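Local coordinates for protein Myo-inositol dehydrogenase (Corynebacterium glutamicum, PDB 3EUW) that probably oxidises myo-inositol with NAD+ as an inositol 2-dehydrogenase of the Gfo/Idh/MocA family, at residues Gly169-Met174 with Asn318-Ser323; Leu100-Val105 with Asp309-Leu314; Ala8-Gly13 with Val33-Phe38. All coordinates share one frame; numbering follows the deposited sequence.

Contact 1 (Gly169-Met174 with Asn318-Ser323)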
loop_
_atom_site.group_PDB
_atom_site.type_symbol
_atom_site.label_atom_id
_atom_site.label_comp_id
_atom_site.label_asym_id
_atom_site.label_seq_id
_atom_site.Cartn_x
_atom_site.Cartn_y
_atom_site.Cartn_z
ATOM N N GLY A 169 11.032 24.943 24.319
ATOM C CA GLY A 169 10.509 25.178 22.984
ATOM C C GLY A 169 10.520 23.954 22.074
ATOM O O GLY A 169 11.255 22.989 22.305
ATOM N N ILE A 170 9.707 24.008 21.024
ATOM C CA ILE A 170 9.586 22.915 20.077
ATOM C C ILE A 170 10.923 22.421 19.485
ATOM O O ILE A 170 11.137 21.218 19.365
ATOM C CB ILE A 170 8.602 23.314 18.947
ATOM C CG1 ILE A 170 8.235 22.097 18.102
ATOM C CG2 ILE A 170 9.198 24.420 18.096
ATOM C CD1 ILE A 170 7.042 22.349 17.159
ATOM N N PHE A 171 11.821 23.340 19.140
ATOM C CA PHE A 171 13.119 22.974 18.562
ATOM C C PHE A 171 14.022 22.183 19.513
ATOM O O PHE A 171 14.589 21.165 19.122
ATOM C CB PHE A 171 13.870 24.226 18.084
ATOM C CG PHE A 171 13.165 24.972 16.990
ATOM C CD1 PHE A 171 13.009 24.400 15.730
ATOM C CD2 PHE A 171 12.665 26.251 17.213
ATOM C CE1 PHE A 171 12.373 25.090 14.717
ATOM C CE2 PHE A 171 12.029 26.944 16.203
ATOM C CZ PHE A 171 11.883 26.369 14.954
ATOM N N ARG A 172 14.161 22.641 20.753
ATOM C CA ARG A 172 15.000 21.939 21.724
ATOM C C ARG A 172 14.347 20.663 22.269
ATOM O O ARG A 172 15.036 19.713 22.633
ATOM C CB ARG A 172 15.346 22.855 22.909
ATOM C CG ARG A 172 16.093 24.139 22.553
ATOM C CD ARG A 172 16.609 24.819 23.815
ATOM N NE ARG A 172 17.212 26.132 23.572
ATOM C CZ ARG A 172 16.546 27.284 23.593
ATOM N NH1 ARG A 172 15.244 27.306 23.844
ATOM N NH2 ARG A 172 17.187 28.426 23.380
ATOM N N ASP A 173 13.019 20.637 22.304
ATOM C CA ASP A 173 12.274 19.496 22.838
ATOM C C ASP A 173 11.806 18.449 21.821
ATOM O O ASP A 173 11.821 17.248 22.111
ATOM C CB ASP A 173 11.064 20.019 23.622
ATOM C CG ASP A 173 10.244 18.903 24.262
ATOM O OD1 ASP A 173 10.740 18.253 25.212
ATOM O OD2 ASP A 173 9.103 18.681 23.813
HETATM N N MSE A 174 11.380 18.898 20.642
HETATM C CA MSE A 174 10.900 17.994 19.606
HETATM C C MSE A 174 11.820 17.852 18.391
HETATM O O MSE A 174 12.350 16.780 18.137
HETATM C CB MSE A 174 9.534 18.456 19.123
HETATM C CG MSE A 174 8.876 17.469 18.183
HETATM SE SE MSE A 174 7.188 18.201 17.561
HETATM C CE MSE A 174 6.684 16.752 16.284
ATOM N N ASN A 318 19.276 25.369 18.591
ATOM C CA ASN A 318 19.395 26.792 18.909
ATOM C C ASN A 318 19.472 27.599 17.617
ATOM O O ASN A 318 18.892 28.684 17.516
ATOM C CB ASN A 318 20.622 27.071 19.790
ATOM C CG ASN A 318 20.442 26.564 21.212
ATOM O OD1 ASN A 318 19.318 26.404 21.675
ATOM N ND2 ASN A 318 21.546 26.330 21.914
ATOM N N ALA A 319 20.170 27.063 16.616
ATOM C CA ALA A 319 20.279 27.761 15.346
ATOM C C ALA A 319 18.897 27.863 14.714
ATOM O O ALA A 319 18.566 28.888 14.105
ATOM C CB ALA A 319 21.240 27.040 14.409
ATOM N N CYS A 320 18.090 26.810 14.870
ATOM C CA CYS A 320 16.730 26.788 14.322
ATOM C C CYS A 320 15.888 27.897 14.931
ATOM O O CYS A 320 15.267 28.672 14.208
ATOM C CB CYS A 320 16.027 25.452 14.595
ATOM S SG CYS A 320 16.533 24.066 13.564
ATOM N N LEU A 321 15.863 27.956 16.261
ATOM C CA LEU A 321 15.099 28.968 16.976
ATOM C C LEU A 321 15.509 30.363 16.535
ATOM O O LEU A 321 14.662 31.219 16.290
ATOM C CB LEU A 321 15.310 28.838 18.493
ATOM C CG LEU A 321 14.575 29.857 19.377
ATOM C CD1 LEU A 321 13.077 29.735 19.166
ATOM C CD2 LEU A 321 14.914 29.624 20.839
ATOM N N GLU A 322 16.813 30.592 16.438
ATOM C CA GLU A 322 17.315 31.902 16.032
ATOM C C GLU A 322 16.877 32.249 14.606
ATOM O O GLU A 322 16.503 33.389 14.327
ATOM C CB GLU A 322 18.835 31.926 16.133
ATOM C CG GLU A 322 19.384 33.198 16.746
ATOM C CD GLU A 322 19.827 34.177 15.702
ATOM O OE1 GLU A 322 20.515 33.745 14.756
ATOM O OE2 GLU A 322 19.505 35.368 15.821
ATOM N N SER A 323 16.937 31.268 13.706
ATOM C CA SER A 323 16.524 31.483 12.322
ATOM C C SER A 323 15.030 31.804 12.289
ATOM O O SER A 323 14.599 32.743 11.629
ATOM C CB SER A 323 16.793 30.232 11.477
ATOM O OG SER A 323 16.299 30.392 10.156
#
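Phe171 and Arg172 both set CG anti to their own carbonyl carbon (chi1 -63° for Phe171), which sends a ring and a guanidinium from successive residues of helix 169-185 against helix 307-326, the ring at Cys320 and Leu321, the guanidinium at Asn318. The two helices run nearly antiparallel, at 162°, with local axes 8.6 Å apart, a spacing consistent with the small Cys320 side chain facing the ring. Cys320 CB lies over one face of the Phe171 ring, 3.8 Å from the ring centroid, in a CH-pi contact, while SG sits obliquely to the ring. Leu321 meets the same ring with its backbone: Leu321 CA is 3.7 Å from Phe171 CD2. Strands 189-197 and 212-219 close round the ring through Ala194, Val213 and Val215, so the pair of helices is packed on the C-terminal domain's mixed sheet.

The Arg172 chain is extended from CG to NE and crosses Asn318 at about a right angle. Arg172 NE donates to Asn318 OD1 over 2.8 Å, a bent bond with an N-H...O angle of 134°. Leu321 CD2 packs 3.6 Å from Arg172 NH2, and Arg172 NH1 is hydrogen-bonded to the carbonyl of Gly168. A neutral amide thus accepts from the cation through its oxygen without offsetting the charge, at a partly exposed margin, while the aromatic side of the contact is buried.

Contact 2 (Leu100-Val105 with Asp309-Leu314)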
loop_
_atom_site.group_PDB
_atom_site.type_symbol
_atom_site.label_atom_id
_atom_site.label_comp_id
_atom_site.label_asym_id
_atom_site.label_seq_id
_atom_site.Cartn_x
_atom_site.Cartn_y
_atom_site.Cartn_z
ATOM N N LEU A 100 19.307 21.910 28.461
ATOM C CA LEU A 100 18.651 22.819 27.521
ATOM C C LEU A 100 19.495 24.050 27.278
ATOM O O LEU A 100 19.332 24.730 26.260
ATOM C CB LEU A 100 17.286 23.256 28.051
ATOM C CG LEU A 100 16.266 22.128 28.150
ATOM C CD1 LEU A 100 15.012 22.633 28.836
ATOM C CD2 LEU A 100 15.964 21.604 26.749
ATOM N N ASP A 101 20.397 24.323 28.221
ATOM C CA ASP A 101 21.281 25.485 28.163
ATOM C C ASP A 101 22.633 25.111 27.580
ATOM O O ASP A 101 23.434 24.437 28.232
ATOM C CB ASP A 101 21.480 26.054 29.572
ATOM C CG ASP A 101 22.184 27.401 29.567
ATOM O OD1 ASP A 101 23.006 27.666 28.656
ATOM O OD2 ASP A 101 21.919 28.195 30.492
ATOM N N ILE A 102 22.900 25.559 26.359
ATOM C CA ILE A 102 24.166 25.243 25.713
ATOM C C ILE A 102 25.377 25.593 26.586
ATOM O O ILE A 102 26.407 24.931 26.499
ATOM C CB ILE A 102 24.295 25.957 24.348
ATOM C CG1 ILE A 102 25.611 25.555 23.678
ATOM C CG2 ILE A 102 24.199 27.464 24.524
ATOM C CD1 ILE A 102 25.664 24.088 23.279
ATOM N N GLU A 103 25.259 26.624 27.422
ATOM C CA GLU A 103 26.368 27.014 28.294
ATOM C C GLU A 103 26.650 25.942 29.344
ATOM O O GLU A 103 27.805 25.602 29.594
ATOM C CB GLU A 103 26.084 28.353 28.980
ATOM C CG GLU A 103 26.150 29.534 28.031
ATOM C CD GLU A 103 27.394 29.487 27.163
ATOM O OE1 GLU A 103 28.509 29.595 27.718
ATOM O OE2 GLU A 103 27.257 29.327 25.929
HETATM N N MSE A 104 25.599 25.409 29.957
HETATM C CA MSE A 104 25.782 24.354 30.951
HETATM C C MSE A 104 26.381 23.130 30.269
HETATM O O MSE A 104 27.207 22.418 30.853
HETATM C CB MSE A 104 24.443 23.985 31.597
HETATM C CG MSE A 104 23.810 25.156 32.376
HETATM SE SE MSE A 104 24.991 25.784 33.832
HETATM C CE MSE A 104 25.165 24.054 34.801
ATOM N N VAL A 105 25.951 22.883 29.034
ATOM C CA VAL A 105 26.454 21.751 28.271
ATOM C C VAL A 105 27.950 21.940 28.086
ATOM O O VAL A 105 28.724 20.994 28.202
ATOM C CB VAL A 105 25.796 21.651 26.872
ATOM C CG1 VAL A 105 26.484 20.563 26.059
ATOM C CG2 VAL A 105 24.291 21.361 27.007
ATOM N N ASP A 309 27.375 14.368 19.761
ATOM C CA ASP A 309 26.132 14.393 18.998
ATOM C C ASP A 309 25.073 15.128 19.807
ATOM O O ASP A 309 24.177 15.755 19.245
ATOM C CB ASP A 309 25.648 12.975 18.687
ATOM C CG ASP A 309 26.600 12.219 17.775
ATOM O OD1 ASP A 309 27.023 12.780 16.739
ATOM O OD2 ASP A 309 26.916 11.055 18.093
ATOM N N GLY A 310 25.188 15.050 21.130
ATOM C CA GLY A 310 24.243 15.727 22.000
ATOM C C GLY A 310 24.464 17.231 21.992
ATOM O O GLY A 310 23.520 18.015 22.061
ATOM N N VAL A 311 25.726 17.630 21.895
ATOM C CA VAL A 311 26.071 19.042 21.874
ATOM C C VAL A 311 25.606 19.698 20.574
ATOM O O VAL A 311 24.944 20.735 20.592
ATOM C CB VAL A 311 27.603 19.236 22.004
ATOM C CG1 VAL A 311 27.948 20.711 21.973
ATOM C CG2 VAL A 311 28.102 18.590 23.296
ATOM N N ILE A 312 25.956 19.074 19.454
ATOM C CA ILE A 312 25.611 19.592 18.140
ATOM C C ILE A 312 24.102 19.593 17.881
ATOM O O ILE A 312 23.578 20.488 17.216
ATOM C CB ILE A 312 26.335 18.793 17.038
ATOM C CG1 ILE A 312 27.851 18.860 17.275
ATOM C CG2 ILE A 312 26.004 19.365 15.671
ATOM C CD1 ILE A 312 28.672 17.966 16.354
ATOM N N ALA A 313 23.405 18.595 18.411
ATOM C CA ALA A 313 21.967 18.524 18.226
ATOM C C ALA A 313 21.331 19.747 18.873
ATOM O O ALA A 313 20.426 20.356 18.300
ATOM C CB ALA A 313 21.416 17.254 18.834
ATOM N N LEU A 314 21.819 20.120 20.052
ATOM C CA LEU A 314 21.272 21.283 20.747
ATOM C C LEU A 314 21.657 22.552 20.006
ATOM O O LEU A 314 20.845 23.471 19.858
ATOM C CB LEU A 314 21.772 21.347 22.202
ATOM C CG LEU A 314 21.357 22.603 22.987
ATOM C CD1 LEU A 314 19.825 22.669 23.051
ATOM C CD2 LEU A 314 21.950 22.590 24.410
#
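Leu314 carries the close-packed part of this contact, pushing its two methyls at the beginning of helix 102-112. Leu314 CD2 reaches the first turn, lying 3.7 Å from Ile102 N and also 3.7 Å from Val105 CG2; the Val105 and Leu314 side chains lie alongside each other, pointing opposite ways. Leu314 CD1, the other branch of the fork, rests 3.8 Å from Leu100 O. One turn earlier on helix 307-326, Val311 CG2 meets Val105 CG1 at 3.8 Å. Val105 thus divides its work: with CG1 anti to the backbone N (chi1 173°), one methyl faces Val311 and the other Leu314. Branching suits each of these positions, because a forked side chain can touch two neighbours at once, and no hydrogen bond crosses between the segments.

Helix 102-112 follows strand 92-94 of the parallel sheet in the Rossmann-type domain, and the long helix 307-326 also packs on the C-terminal domain's sheet, so this interface links the Rossmann-type domain to a helix shared with that sheet. The helix entering the contact begins with Asp101 as its N-cap: Asp101 OD1 accepts from Glu103 N over 2.8 Å, gripping an amide of the first turn that has no earlier turn to bond to.

Toward solvent the fit is looser. Ile102 is only partly buried, and Ile102 CD1 comes no nearer than 4.3 Å to Val311 CG1; the residue also touches Glu315 and Asn318 further along the partner helix. Beyond it, Glu103 turns away from helix 307-326 into an exposed position, where its carboxylate makes a long, weak ion pair with Arg106.

Contact 3 (Ala8-Gly13 with Val33-Phe38); sequences ALFGAG and VIADPF
Ala12 N donates to Asp36 OD2 over 2.6 Å, meeting the anti lone pair of that oxygen, and this bond ties the loop after strand 5-10 to the end of strand 29-35. Asp36 CG stands anti to its own backbone N (chi1 -163°), which carries the carboxylate across to Ala12. Asp36 OD1, the other carboxylate oxygen, accepts from Phe38 N at 3.0 Å in an Asx turn, so both oxygens are gripped and the carboxylate is fixed in rotation. Between the strands, Leu9 N bonds to Val33 O at 2.9 Å, Ala35 N to Leu9 O, and Gly11 N to Ala35 O at 2.8 Å, all three nearly straight.

The strands belong to the beta-alpha-beta unit 5-10, 14-25, 29-35, the first of the Rossmann-type fold, and Gly11 and Gly13 fit the start of its GxGxxG pattern. In such folds an acidic residue ending the second strand commonly holds the adenosine ribose of NAD, a role consistent with the place of Asp36. Gly11 has a positive phi (105°), where a side chain would collide with the preceding carbonyl O. Gly13 is the N-cap of helix 14-25.

Further out, Leu9 and Ile34 share one face of the sheet, with Leu45 and Ala46 of helix 39-47 against Ile34. On the other face, Phe10 CE1 lies 3.7 Å from Ala35 CB, the small alanine leaving the ring its place beside Val60. Ala8 CB presses tightly on Val33 CG1, at 3.5 Å.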
loop_
_atom_site.group_PDB
_atom_site.type_symbol
_atom_site.label_atom_id
_atom_site.label_comp_id
_atom_site.label_asym_id
_atom_site.label_seq_id
_atom_site.Cartn_x
_atom_site.Cartn_y
_atom_site.Cartn_z
ATOM N N ALA A 8 22.510 0.666 37.018
ATOM C CA ALA A 8 21.780 1.523 37.945
ATOM C C ALA A 8 20.866 2.414 37.087
ATOM O O ALA A 8 21.314 2.990 36.094
ATOM C CB ALA A 8 22.744 2.373 38.743
ATOM N N LEU A 9 19.595 2.521 37.468
ATOM C CA LEU A 9 18.628 3.322 36.725
ATOM C C LEU A 9 18.121 4.546 37.481
ATOM O O LEU A 9 17.739 4.446 38.651
ATOM C CB LEU A 9 17.429 2.456 36.331
ATOM C CG LEU A 9 16.201 3.194 35.772
ATOM C CD1 LEU A 9 16.545 3.786 34.407
ATOM C CD2 LEU A 9 15.010 2.235 35.663
ATOM N N PHE A 10 18.120 5.697 36.808
ATOM C CA PHE A 10 17.630 6.939 37.396
ATOM C C PHE A 10 16.301 7.328 36.753
ATOM O O PHE A 10 16.217 7.507 35.534
ATOM C CB PHE A 10 18.647 8.065 37.199
ATOM C CG PHE A 10 19.775 8.029 38.176
ATOM C CD1 PHE A 10 19.608 8.524 39.456
ATOM C CD2 PHE A 10 20.997 7.458 37.831
ATOM C CE1 PHE A 10 20.635 8.456 40.388
ATOM C CE2 PHE A 10 22.035 7.382 38.759
ATOM C CZ PHE A 10 21.851 7.882 40.040
ATOM N N GLY A 11 15.266 7.457 37.579
ATOM C CA GLY A 11 13.951 7.816 37.084
ATOM C C GLY A 11 13.030 6.610 37.078
ATOM O O GLY A 11 13.347 5.582 36.485
ATOM N N ALA A 12 11.889 6.721 37.748
ATOM C CA ALA A 12 10.954 5.610 37.790
ATOM C C ALA A 12 9.748 5.957 36.933
ATOM O O ALA A 12 8.735 5.259 36.950
ATOM C CB ALA A 12 10.533 5.326 39.227
ATOM N N GLY A 13 9.875 7.039 36.175
ATOM C CA GLY A 13 8.797 7.477 35.312
ATOM C C GLY A 13 8.511 6.499 34.189
ATOM O O GLY A 13 8.939 5.346 34.231
ATOM N N VAL A 33 19.611 -1.378 40.967
ATOM C CA VAL A 33 19.135 -0.271 41.778
ATOM C C VAL A 33 18.415 0.787 40.957
ATOM O O VAL A 33 18.853 1.147 39.863
ATOM C CB VAL A 33 20.295 0.386 42.575
ATOM C CG1 VAL A 33 21.268 1.067 41.627
ATOM C CG2 VAL A 33 19.738 1.388 43.578
ATOM N N ILE A 34 17.295 1.262 41.500
ATOM C CA ILE A 34 16.472 2.286 40.872
ATOM C C ILE A 34 16.368 3.475 41.828
ATOM O O ILE A 34 16.037 3.310 42.996
ATOM C CB ILE A 34 15.046 1.771 40.588
ATOM C CG1 ILE A 34 15.103 0.548 39.672
ATOM C CG2 ILE A 34 14.208 2.875 39.952
ATOM C CD1 ILE A 34 13.753 0.016 39.279
ATOM N N ALA A 35 16.658 4.670 41.326
ATOM C CA ALA A 35 16.598 5.875 42.138
ATOM C C ALA A 35 15.556 6.861 41.604
ATOM O O ALA A 35 15.456 7.093 40.395
ATOM C CB ALA A 35 17.968 6.543 42.187
ATOM N N ASP A 36 14.784 7.437 42.521
ATOM C CA ASP A 36 13.756 8.408 42.179
ATOM C C ASP A 36 13.278 9.052 43.470
ATOM O O ASP A 36 12.840 8.361 44.387
ATOM C CB ASP A 36 12.575 7.727 41.491
ATOM C CG ASP A 36 11.686 8.712 40.757
ATOM O OD1 ASP A 36 11.224 9.691 41.386
ATOM O OD2 ASP A 36 11.455 8.507 39.546
ATOM N N PRO A 37 13.363 10.387 43.565
ATOM C CA PRO A 37 12.918 11.068 44.782
ATOM C C PRO A 37 11.567 10.527 45.244
ATOM O O PRO A 37 11.324 10.375 46.444
ATOM C CB PRO A 37 12.868 12.539 44.360
ATOM C CG PRO A 37 12.708 12.478 42.858
ATOM C CD PRO A 37 13.629 11.353 42.488
ATOM N N PHE A 38 10.695 10.229 44.286
ATOM C CA PHE A 38 9.393 9.665 44.603
ATOM C C PHE A 38 9.672 8.209 44.927
ATOM O O PHE A 38 9.596 7.336 44.060
ATOM C CB PHE A 38 8.460 9.771 43.397
ATOM C CG PHE A 38 7.077 9.266 43.660
ATOM C CD1 PHE A 38 6.377 9.679 44.792
ATOM C CD2 PHE A 38 6.460 8.401 42.768
ATOM C CE1 PHE A 38 5.081 9.238 45.028
ATOM C CE2 PHE A 38 5.160 7.953 42.994
ATOM C CZ PHE A 38 4.471 8.375 44.128
#

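In the fold
Contacts 1 and 2 share helix 307-326 and touch each other: Arg172 CD lies 3.7 Å from Leu100 O, and Asn318 ND2 packs on Ile102 CB. Both are partly buried, yet that one helix meets different elements along its length, helix 169-185 in contact 1 and the start of helix 102-112 in contact 2. Contact 1 mixes an aromatic interior with a polar margin, whereas contact 2 is aliphatic across its interface. Contact 3 stands apart, its centre about 29 Å from that of contact 1 and about 24 Å from that of contact 2; it is the buried one, held by strand hydrogen bonds within a single Rossmann-type unit.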